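PDB 7A0J: Serine/threonine-protein kinase-like protein ACR4 from Arabidopsis thaliana, which controls formative cell divisions in root meristems as a membrane receptor kinase responding to the CLE40 peptide, its crystallised extracellular part being a beta-propeller. Local coordinates for residues 14-19 with 30-35; 55-59 with 70-74; 66-70 with 79-83. All coordinates share one frame. Where two conformers were deposited one is given. Residues are numbered along the deposited sequence.

Contact 1 (14-19 with 30-35); sequences GGSVFC and VCYGSN
Val17, with chi1 in the t well, lays CG1 against CB of Cys31 at 3.8 Å and CG2 against CB of Asn35 at 3.5 Å. It sits on a beta hairpin of the first propeller repeat, where strands 17-19 and 30-33 run antiparallel, their axes 4.5 Å apart at closest and 163° between directions. Phe18 and Tyr32 form the hydrogen-bonded pair, with N to O distances of 2.8 Å both ways; Val17 with Gly33 and Cys19 with Cys31 are the flanking non-hydrogen-bonded pairs, each with CA atoms 4.1 Å apart. Across the latter, two m rotamers bring Cys19 SG to Cys31 SG at 2.0 Å, a disulfide with chi3 of 113°. Phe18 and Tyr32 project from the other face, next to Pro293 of the last repeat. Beyond the strands, Ser34 N donates to Ser16 O (2.9 Å) and Ser16 N to Ser34 OG (3.0 Å). Gly15 (phi/psi 126/179) and Gly33 (150/-177) adopt backbone angles that call for glycine, and a CB on either would clash with the opposite segment. Asn35, chi1 t, N-caps helix 36-41 through OD1 to Ile38 N, while its ND2 donates to a water (2.6 Å) that also lies 2.6 Å from Gly15 O. A covalent cross-link towards the turn and polar ties at the open end mean that this small extracellular hairpin does not depend on backbone pairing alone.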
ATOM      1  N   GLY A  14      -3.183  14.167  12.249  1.00 43.70           N
ATOM      2  CA  GLY A  14      -1.799  14.194  12.764  1.00 41.95           C
ATOM      3  C   GLY A  14      -0.817  14.791  11.766  1.00 40.84           C
ATOM      4  O   GLY A  14       0.265  15.225  12.202  1.00 40.44           O
ATOM      5  N   GLY A  15      -1.164  14.799  10.474  1.00 40.62           N
ATOM      6  CA  GLY A  15      -0.334  15.355   9.387  1.00 40.16           C
ATOM      7  C   GLY A  15      -0.102  14.349   8.270  1.00 38.92           C
ATOM      8  O   GLY A  15      -0.593  13.209   8.379  1.00 38.03           O
ATOM      9  N   SER A  16       0.624  14.765   7.230  1.00 39.00           N
ATOM     10  CA  SER A  16       0.930  13.975   6.009  1.00 38.42           C
ATOM     11  C   SER A  16       2.420  13.623   6.002  1.00 37.44           C
ATOM     12  O   SER A  16       3.236  14.552   6.166  1.00 39.00           O
ATOM     13  CB  SER A  16       0.559  14.744   4.775  1.00 39.83           C
ATOM     14  OG  SER A  16       1.184  16.019   4.779  1.00 41.01           O
ATOM     15  N   VAL A  17       2.758  12.345   5.820  1.00 35.62           N
ATOM     16  CA  VAL A  17       4.172  11.869   5.784  1.00 34.67           C
ATOM     17  C   VAL A  17       4.357  10.914   4.601  1.00 34.24           C
ATOM     18  O   VAL A  17       3.486  10.053   4.378  1.00 33.50           O
ATOM     19  CB  VAL A  17       4.592  11.217   7.115  1.00 33.97           C
ATOM     20  CG1 VAL A  17       6.007  10.664   7.057  1.00 33.78           C
ATOM     21  CG2 VAL A  17       4.456  12.189   8.276  1.00 34.78           C
ATOM     22  N   PHE A  18       5.469  11.083   3.885  1.00 34.40           N
ATOM     23  CA  PHE A  18       6.000  10.146   2.867  1.00 34.33           C
ATOM     24  C   PHE A  18       7.248   9.483   3.454  1.00 33.81           C
ATOM     25  O   PHE A  18       8.131  10.210   3.953  1.00 34.00           O
ATOM     26  CB  PHE A  18       6.306  10.899   1.570  1.00 35.84           C
ATOM     27  CG  PHE A  18       7.037  10.105   0.517  1.00 36.59           C
ATOM     28  CD1 PHE A  18       8.418   9.976   0.555  1.00 37.25           C
ATOM     29  CD2 PHE A  18       6.348   9.501  -0.523  1.00 37.08           C
ATOM     30  CE1 PHE A  18       9.090   9.252  -0.418  1.00 38.26           C
ATOM     31  CE2 PHE A  18       7.021   8.778  -1.496  1.00 38.00           C
ATOM     32  CZ  PHE A  18       8.392   8.655  -1.441  1.00 38.54           C
ATOM     33  N   CYS A  19       7.302   8.150   3.426  1.00 33.03           N
ATOM     34  CA  CYS A  19       8.496   7.351   3.805  1.00 33.33           C
ATOM     35  C   CYS A  19       8.911   6.479   2.618  1.00 33.78           C
ATOM     36  O   CYS A  19       8.017   5.971   1.912  1.00 33.70           O
ATOM     37  CB  CYS A  19       8.235   6.497   5.040  1.00 32.49           C
ATOM     38  SG  CYS A  19       7.738   7.465   6.488  1.00 32.52           S
ATOM     39  N   VAL A  30      13.723   6.636   5.213  1.00 36.43           N
ATOM     40  CA  VAL A  30      13.740   8.118   5.381  1.00 36.94           C
ATOM     41  C   VAL A  30      12.295   8.601   5.225  1.00 35.53           C
ATOM     42  O   VAL A  30      11.613   8.114   4.299  1.00 34.71           O
ATOM     43  CB  VAL A  30      14.686   8.795   4.369  1.00 39.37           C
ATOM     44  CG1 VAL A  30      14.610  10.313   4.441  1.00 40.23           C
ATOM     45  CG2 VAL A  30      16.122   8.326   4.543  1.00 41.44           C
ATOM     46  N   CYS A  31      11.843   9.489   6.115  1.00 35.16           N
ATOM     47  CA  CYS A  31      10.467  10.051   6.121  1.00 34.28           C
ATOM     48  C   CYS A  31      10.528  11.577   6.020  1.00 35.17           C
ATOM     49  O   CYS A  31      11.510  12.169   6.509  1.00 36.36           O
ATOM     50  CB  CYS A  31       9.696   9.631   7.368  1.00 33.41           C
ATOM     51  SG  CYS A  31       9.466   7.840   7.503  1.00 33.27           S
ATOM     52  N   TYR A  32       9.517  12.170   5.383  1.00 35.03           N
ATOM     53  CA  TYR A  32       9.303  13.634   5.262  1.00 36.37           C
ATOM     54  C   TYR A  32       7.817  13.934   5.473  1.00 35.33           C
ATOM     55  O   TYR A  32       6.993  13.240   4.854  1.00 34.48           O
ATOM     56  CB  TYR A  32       9.731  14.144   3.884  1.00 38.35           C
ATOM     57  CG  TYR A  32      11.141  13.806   3.476  1.00 39.98           C
ATOM     58  CD1 TYR A  32      12.218  14.523   3.968  1.00 41.81           C
ATOM     59  CD2 TYR A  32      11.400  12.775   2.585  1.00 40.32           C
ATOM     60  CE1 TYR A  32      13.517  14.224   3.590  1.00 43.82           C
ATOM     61  CE2 TYR A  32      12.692  12.466   2.194  1.00 42.08           C
ATOM     62  CZ  TYR A  32      13.755  13.193   2.700  1.00 44.09           C
ATOM     63  OH  TYR A  32      15.034  12.898   2.323  1.00 47.11           O
ATOM     64  N   GLY A  33       7.490  14.932   6.299  1.00 35.66           N
ATOM     65  CA  GLY A  33       6.103  15.408   6.457  1.00 35.91           C
ATOM     66  C   GLY A  33       5.804  15.970   7.835  1.00 36.22           C
ATOM     67  O   GLY A  33       6.712  16.004   8.688  1.00 36.36           O
ATOM     68  N   SER A  34       4.541  16.348   8.046  1.00 36.75           N
ATOM     69  CA  SER A  34       4.065  17.218   9.153  1.00 37.96           C
ATOM     70  C   SER A  34       3.647  16.404  10.386  1.00 37.00           C
ATOM     71  O   SER A  34       3.371  17.038  11.411  1.00 38.37           O
ATOM     72  CB  SER A  34       2.940  18.099   8.668  1.00 39.54           C
ATOM     73  OG  SER A  34       1.914  17.324   8.068  1.00 38.78           O
ATOM     74  N   ASN A  35       3.589  15.068  10.306  1.00 35.58           N
ATOM     75  CA  ASN A  35       3.304  14.198  11.483  1.00 35.16           C
ATOM     76  C   ASN A  35       4.620  13.951  12.228  1.00 34.57           C
ATOM     77  O   ASN A  35       5.397  13.075  11.797  1.00 33.27           O
ATOM     78  CB  ASN A  35       2.594  12.892  11.109  1.00 34.32           C
ATOM     79  CG  ASN A  35       2.084  12.134  12.320  1.00 34.52           C
ATOM     80  OD1 ASN A  35       2.763  12.059  13.341  1.00 34.78           O
ATOM     81  ND2 ASN A  35       0.895  11.562  12.221  1.00 34.78           N
TER
HETATM   82  O   HOH W   1      -0.686  11.326  10.115  1.00 44.91           O

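Contact 2 (55-59 with 70-74); sequences DGFMC and CWGNS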
ATOM      1  N   ASP A  55      -3.648   6.087   8.845  1.00 35.14           N
ATOM      2  CA  ASP A  55      -4.006   7.331   9.574  1.00 36.18           C
ATOM      3  C   ASP A  55      -3.204   7.388  10.881  1.00 35.55           C
ATOM      4  O   ASP A  55      -3.548   6.642  11.817  1.00 35.93           O
ATOM      5  CB  ASP A  55      -5.515   7.413   9.824  1.00 38.90           C
ATOM      6  CG  ASP A  55      -5.977   8.781  10.295  1.00 40.46           C
ATOM      7  OD1 ASP A  55      -5.207   9.443  11.017  1.00 39.89           O
ATOM      8  OD2 ASP A  55      -7.099   9.175   9.929  1.00 42.80           O
ATOM      9  N   GLY A  56      -2.172   8.237  10.922  1.00 34.66           N
ATOM     10  CA  GLY A  56      -1.385   8.546  12.132  1.00 34.38           C
ATOM     11  C   GLY A  56      -0.196   7.617  12.327  1.00 33.15           C
ATOM     12  O   GLY A  56       0.510   7.786  13.338  1.00 33.16           O
ATOM     13  N   PHE A  57       0.046   6.673  11.412  1.00 32.32           N
ATOM     14  CA  PHE A  57       1.119   5.656  11.573  1.00 31.81           C
ATOM     15  C   PHE A  57       1.703   5.244  10.218  1.00 31.02           C
ATOM     16  O   PHE A  57       0.979   5.221   9.207  1.00 31.27           O
ATOM     17  CB  PHE A  57       0.588   4.438  12.333  1.00 32.61           C
ATOM     18  CG  PHE A  57      -0.469   3.654  11.601  1.00 33.68           C
ATOM     19  CD1 PHE A  57      -1.814   3.944  11.764  1.00 35.27           C
ATOM     20  CD2 PHE A  57      -0.117   2.619  10.750  1.00 33.57           C
ATOM     21  CE1 PHE A  57      -2.782   3.220  11.087  1.00 36.29           C
ATOM     22  CE2 PHE A  57      -1.086   1.895  10.071  1.00 34.48           C
ATOM     23  CZ  PHE A  57      -2.417   2.196  10.242  1.00 35.83           C
ATOM     24  N   MET A  58       3.003   4.942  10.228  1.00 30.39           N
ATOM     25  CA  MET A  58       3.753   4.268   9.138  1.00 30.53           C
ATOM     26  C   MET A  58       4.153   2.879   9.648  1.00 30.88           C
ATOM     27  O   MET A  58       4.519   2.782  10.838  1.00 30.81           O
ATOM     28  CB  MET A  58       5.004   5.075   8.771  1.00 30.39           C
ATOM     29  CG  MET A  58       5.864   4.449   7.688  1.00 30.66           C
ATOM     30  SD  MET A  58       4.976   4.130   6.143  1.00 31.20           S
ATOM     31  CE  MET A  58       4.514   5.787   5.639  1.00 30.94           C
ATOM     32  N   CYS A  59       4.033   1.847   8.806  1.00 31.29           N
ATOM     33  CA  CYS A  59       4.500   0.473   9.139  0.74 32.12           C
ATOM     34  C   CYS A  59       5.448  -0.030   8.049  1.00 32.23           C
ATOM     35  O   CYS A  59       5.389   0.486   6.917  1.00 32.27           O
ATOM     36  CB  CYS A  59       3.359  -0.523   9.319  0.74 33.19           C
ATOM     37  SG  CYS A  59       2.075   0.016  10.477  0.74 34.19           S
ATOM     38  N   CYS A  70       5.453  -0.741  13.276  1.00 32.70           N
ATOM     39  CA  CYS A  70       4.776   0.561  13.041  1.00 32.35           C
ATOM     40  C   CYS A  70       5.362   1.629  13.970  1.00 31.95           C
ATOM     41  O   CYS A  70       5.767   1.289  15.098  1.00 32.45           O
ATOM     42  CB  CYS A  70       3.272   0.444  13.247  1.00 33.48           C
ATOM     43  SG  CYS A  70       2.516  -0.871  12.258  1.00 35.03           S
ATOM     44  N   TRP A  71       5.405   2.876  13.496  1.00 31.30           N
ATOM     45  CA  TRP A  71       5.786   4.064  14.303  1.00 31.46           C
ATOM     46  C   TRP A  71       4.859   5.234  13.955  1.00 31.54           C
ATOM     47  O   TRP A  71       4.256   5.221  12.858  1.00 31.02           O
ATOM     48  CB  TRP A  71       7.270   4.401  14.123  1.00 31.20           C
ATOM     49  CG  TRP A  71       7.687   4.793  12.739  1.00 30.55           C
ATOM     50  CD1 TRP A  71       7.871   6.060  12.272  1.00 30.41           C
ATOM     51  CD2 TRP A  71       8.041   3.914  11.657  1.00 30.41           C
ATOM     52  NE1 TRP A  71       8.292   6.035  10.971  1.00 30.16           N
ATOM     53  CE2 TRP A  71       8.404   4.732  10.565  1.00 30.25           C
ATOM     54  CE3 TRP A  71       8.073   2.523  11.496  1.00 30.68           C
ATOM     55  CZ2 TRP A  71       8.789   4.203   9.334  1.00 30.37           C
ATOM     56  CZ3 TRP A  71       8.459   2.002  10.280  1.00 30.73           C
ATOM     57  CH2 TRP A  71       8.809   2.832   9.215  1.00 30.57           C
ATOM     58  N   GLY A  72       4.744   6.188  14.880  1.00 32.19           N
ATOM     59  CA  GLY A  72       3.733   7.258  14.866  1.00 33.03           C
ATOM     60  C   GLY A  72       2.903   7.219  16.134  1.00 34.64           C
ATOM     61  O   GLY A  72       3.442   6.813  17.182  1.00 35.19           O
ATOM     62  N   ASN A  73       1.634   7.617  16.045  1.00 35.83           N
ATOM     63  CA  ASN A  73       0.711   7.692  17.204  1.00 38.02           C
ATOM     64  C   ASN A  73      -0.726   7.570  16.687  1.00 39.77           C
ATOM     65  O   ASN A  73      -1.216   8.532  16.063  1.00 40.41           O
ATOM     66  CB  ASN A  73       0.947   8.968  18.017  1.00 38.69           C
ATOM     67  CG  ASN A  73       0.359   8.904  19.410  1.00 40.69           C
ATOM     68  OD1 ASN A  73      -0.470   8.046  19.703  1.00 41.43           O
ATOM     69  ND2 ASN A  73       0.782   9.810  20.278  1.00 41.50           N
ATOM     70  N   SER A  74      -1.356   6.416  16.924  1.00 41.12           N
ATOM     71  CA  SER A  74      -2.740   6.089  16.496  1.00 43.07           C
ATOM     72  C   SER A  74      -3.551   5.636  17.711  1.00 45.75           C
ATOM     73  O   SER A  74      -3.018   4.852  18.520  1.00 46.31           O
ATOM     74  CB  SER A  74      -2.738   5.039  15.415  1.00 42.10           C
ATOM     75  OG  SER A  74      -4.061   4.620  15.112  1.00 43.87           O
TER
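Trp71 takes a p rotamer (chi1 63°, chi2 99°) that folds its indole back across the neighbouring strand. Met58 lies beneath it: CB sits over the six-membered ring, 4.2 Å from its centroid in a CH-pi contact, and CG comes within 3.4 Å of CZ2. With chi1 t and both chi2 and chi3 p, the thioether then curls away from the indole. On this face Ile38 of helix 36-41 touches both side chains, and the Trp71 ring also meets that of Phe48. Strands 57-59 and 70-72 belong to the antiparallel hairpin of the second propeller repeat, at 156° between directions. Met58 and Trp71 are its hydrogen-bonded pair, with Met58 N to Trp71 O 2.9 Å and Trp71 N to Met58 O 2.8 Å. The opposite face carries the cystine that recurs across the repeats of this ectodomain: Cys59 and Cys70, both m, join SG to SG at 2.0 Å with chi3 of 102°, next to Leu101 of the following repeat. Phe57 points its CA-to-CB bond sideways, and its p rotamer leaves CD1 3.9 Å from CB of Ser74. Gly72 faces Phe57 with backbone angles (122/-149) that call for glycine, and a CB there would clash with Gly56 O. That same carbonyl accepts Asn73 N at 2.9 Å, while Ser74, chi1 t, turns its OG to Phe76 N.

Contact 3 (66-70 with 79-83); sequences HQPYC and MGVPQ. With EDO (1,2-ethanediol), chain G.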
ATOM      1  N   HIS A  66      11.370 -10.246   9.940  1.00 44.92           N
ATOM      2  CA  HIS A  66      10.222 -10.440   9.009  1.00 44.05           C
ATOM      3  C   HIS A  66       8.898 -10.224   9.756  1.00 42.57           C
ATOM      4  O   HIS A  66       7.911 -10.908   9.425  1.00 42.87           O
ATOM      5  CB  HIS A  66      10.301 -11.818   8.329  1.00 46.51           C
ATOM      6  CG  HIS A  66      11.498 -11.990   7.454  1.00 48.11           C
ATOM      7  ND1 HIS A  66      12.236 -13.158   7.433  1.00 51.53           N
ATOM      8  CD2 HIS A  66      12.087 -11.155   6.573  1.00 47.47           C
ATOM      9  CE1 HIS A  66      13.226 -13.035   6.573  1.00 52.67           C
ATOM     10  NE2 HIS A  66      13.158 -11.813   6.033  1.00 50.35           N
ATOM     11  N   GLN A  67       8.882  -9.296  10.720  1.00 40.99           N
ATOM     12  CA  GLN A  67       7.677  -8.928  11.510  1.00 39.95           C
ATOM     13  C   GLN A  67       7.254  -7.512  11.131  1.00 37.67           C
ATOM     14  O   GLN A  67       8.095  -6.685  10.780  1.00 36.83           O
ATOM     15  CB  GLN A  67       7.961  -9.042  13.009  1.00 40.62           C
ATOM     16  CG  GLN A  67       8.254 -10.465  13.458  1.00 43.18           C
ATOM     17  CD  GLN A  67       8.285 -10.622  14.959  1.00 44.28           C
ATOM     18  OE1 GLN A  67       8.635  -9.703  15.698  1.00 43.22           O
ATOM     19  NE2 GLN A  67       7.923 -11.807  15.423  1.00 46.26           N
ATOM     20  N   PRO A  68       5.942  -7.189  11.183  1.00 37.08           N
ATOM     21  CA  PRO A  68       5.494  -5.808  11.028  1.00 35.46           C
ATOM     22  C   PRO A  68       6.029  -4.940  12.178  1.00 35.07           C
ATOM     23  O   PRO A  68       6.127  -5.431  13.289  1.00 36.14           O
ATOM     24  CB  PRO A  68       3.959  -5.876  11.037  1.00 35.76           C
ATOM     25  CG  PRO A  68       3.617  -7.244  11.603  1.00 37.77           C
ATOM     26  CD  PRO A  68       4.830  -8.127  11.388  1.00 38.53           C
ATOM     27  N   TYR A  69       6.393  -3.693  11.871  1.00 33.92           N
ATOM     28  CA  TYR A  69       6.876  -2.679  12.845  1.00 33.72           C
ATOM     29  C   TYR A  69       6.327  -1.308  12.440  1.00 32.62           C
ATOM     30  O   TYR A  69       6.705  -0.807  11.360  1.00 31.86           O
ATOM     31  CB  TYR A  69       8.404  -2.664  12.907  1.00 34.23           C
ATOM     32  CG  TYR A  69       8.972  -1.800  14.004  1.00 34.40           C
ATOM     33  CD1 TYR A  69       9.148  -2.299  15.286  1.00 35.90           C
ATOM     34  CD2 TYR A  69       9.326  -0.480  13.771  1.00 33.63           C
ATOM     35  CE1 TYR A  69       9.667  -1.515  16.304  1.00 36.22           C
ATOM     36  CE2 TYR A  69       9.848   0.318  14.778  1.00 34.09           C
ATOM     37  CZ  TYR A  69      10.019  -0.202  16.049  1.00 35.27           C
ATOM     38  OH  TYR A  69      10.535   0.569  17.050  1.00 36.35           O
ATOM     39  N   CYS A  70       5.453  -0.741  13.276  1.00 32.70           N
ATOM     40  CA  CYS A  70       4.776   0.561  13.041  1.00 32.35           C
ATOM     41  C   CYS A  70       5.362   1.629  13.970  1.00 31.95           C
ATOM     42  O   CYS A  70       5.767   1.289  15.098  1.00 32.45           O
ATOM     43  CB  CYS A  70       3.272   0.444  13.247  1.00 33.48           C
ATOM     44  SG  CYS A  70       2.516  -0.871  12.258  1.00 35.03           S
ATOM     45  N   MET A  79       1.749   0.800  18.265  1.00 48.95           N
ATOM     46  CA  MET A  79       3.006   0.977  17.490  1.00 46.64           C
ATOM     47  C   MET A  79       3.980  -0.160  17.830  1.00 45.39           C
ATOM     48  O   MET A  79       3.654  -0.982  18.708  1.00 45.72           O
ATOM     49  CB  MET A  79       3.646   2.334  17.800  1.00 47.51           C
ATOM     50  CG  MET A  79       2.772   3.519  17.419  1.00 48.44           C
ATOM     51  SD  MET A  79       2.425   3.620  15.637  1.00 46.21           S
ATOM     52  CE  MET A  79       0.857   2.759  15.536  1.00 46.56           C
ATOM     53  N   GLY A  80       5.125  -0.207  17.143  1.00 44.02           N
ATOM     54  CA  GLY A  80       6.100  -1.310  17.226  1.00 43.45           C
ATOM     55  C   GLY A  80       5.553  -2.573  16.587  1.00 42.40           C
ATOM     56  O   GLY A  80       4.697  -2.454  15.689  1.00 41.35           O
ATOM     57  N   VAL A  81       6.018  -3.743  17.036  1.00 42.62           N
ATOM     58  CA  VAL A  81       5.518  -5.072  16.572  1.00 42.48           C
ATOM     59  C   VAL A  81       4.145  -5.291  17.203  1.00 43.43           C
ATOM     60  O   VAL A  81       4.034  -5.374  18.425  1.00 44.42           O
ATOM     61  CB  VAL A  81       6.500  -6.209  16.915  1.00 42.86           C
ATOM     62  CG1 VAL A  81       5.968  -7.567  16.485  1.00 43.03           C
ATOM     63  CG2 VAL A  81       7.878  -5.963  16.314  1.00 42.83           C
ATOM     64  N   PRO A  82       3.062  -5.391  16.396  1.00 43.57           N
ATOM     65  CA  PRO A  82       1.699  -5.397  16.930  1.00 44.73           C
ATOM     66  C   PRO A  82       1.360  -6.689  17.684  1.00 45.69           C
ATOM     67  O   PRO A  82       1.708  -7.747  17.200  1.00 45.90           O
ATOM     68  CB  PRO A  82       0.824  -5.269  15.674  1.00 44.41           C
ATOM     69  CG  PRO A  82       1.662  -5.897  14.583  1.00 43.30           C
ATOM     70  CD  PRO A  82       3.086  -5.515  14.930  1.00 42.69           C
ATOM     71  N   GLN A  83       0.699  -6.559  18.840  1.00 46.99           N
ATOM     72  CA  GLN A  83       0.156  -7.684  19.648  1.00 48.32           C
ATOM     73  C   GLN A  83      -1.333  -7.833  19.339  1.00 49.39           C
ATOM     74  O   GLN A  83      -1.996  -6.842  19.046  1.00 49.73           O
ATOM     75  CB  GLN A  83       0.385  -7.427  21.139  1.00 49.44           C
ATOM     76  CG  GLN A  83       1.844  -7.521  21.565  1.00 48.88           C
ATOM     77  CD  GLN A  83       2.409  -8.915  21.426  1.00 48.72           C
ATOM     78  OE1 GLN A  83       1.713  -9.909  21.606  1.00 49.77           O
ATOM     79  NE2 GLN A  83       3.685  -8.998  21.088  1.00 47.93           N
TER
HETATM   80  C1  EDO G 401      13.260   3.118  17.552  1.00 57.36           C
HETATM   81  O1  EDO G 401      13.563   1.745  17.420  1.00 58.24           O
HETATM   82  C2  EDO G 401      12.352   3.619  16.491  1.00 56.98           C
HETATM   83  O2  EDO G 401      11.087   2.985  16.477  1.00 55.75           O
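Two prolines form the apolar centre, Pro68 CG lying 3.8 Å from Pro82 CD. In this second repeat of the beta-propeller, the loop 79-83 runs back along an edge strand, 68-72, of a three-stranded antiparallel sheet and joins it through one beta bridge, Cys70 with Gly80. Val94 and Leu101, on strands 91-96 and 100-105 of the next sheet, touch Pro68. Further along the strand, Met79 CE reaches Cys70 CB at 4.1 Å, and Tyr69 CD1 packs on Val81 CG2 at 4.0 Å. The Tyr69 ring takes Gly80 CA over its face, 4.1 Å from the centroid, and Gly80 has the positive phi (70°) that favours glycine. Paired backbone hydrogen bonds fix the bridge: Cys70 N to Gly80 O is 3.1 Å and Gly80 N to Cys70 O a short 2.6 Å. Toward the periphery, Gln67 OE1 rests 3.5 Å from Val81 CG1 while its NE2 bonds Ala89 O. At the polar edge, Tyr69 OH and O2 of a 1,2-ethanediol, probably from the crystallisation liquor, share a 2.5 Å hydrogen bond.

Contacts 1 and 2 are equivalent disulfide-bonded hairpins of successive repeats, 10 Å apart between centres. They touch where Cys19 SG meets Met58 CE at 3.7 Å and Cys31 SG lies 4.1 Å from Trp71 NE1, so the cystine face of one repeat packs against the Met-Trp face of the next. Contact 1 lies wholly upstream of contact 2. Contact 3 begins on strand 68-72, where contact 2 ends, shares Cys70 with it and reaches beyond it to 79-83; their centres are 11 Å apart, and Met79 CE approaches Phe57 CB at 3.6 Å. Contacts 1 and 3 stay about 9 Å apart at their nearest atoms. The three trace the path from one propeller repeat through the outer edge of the next.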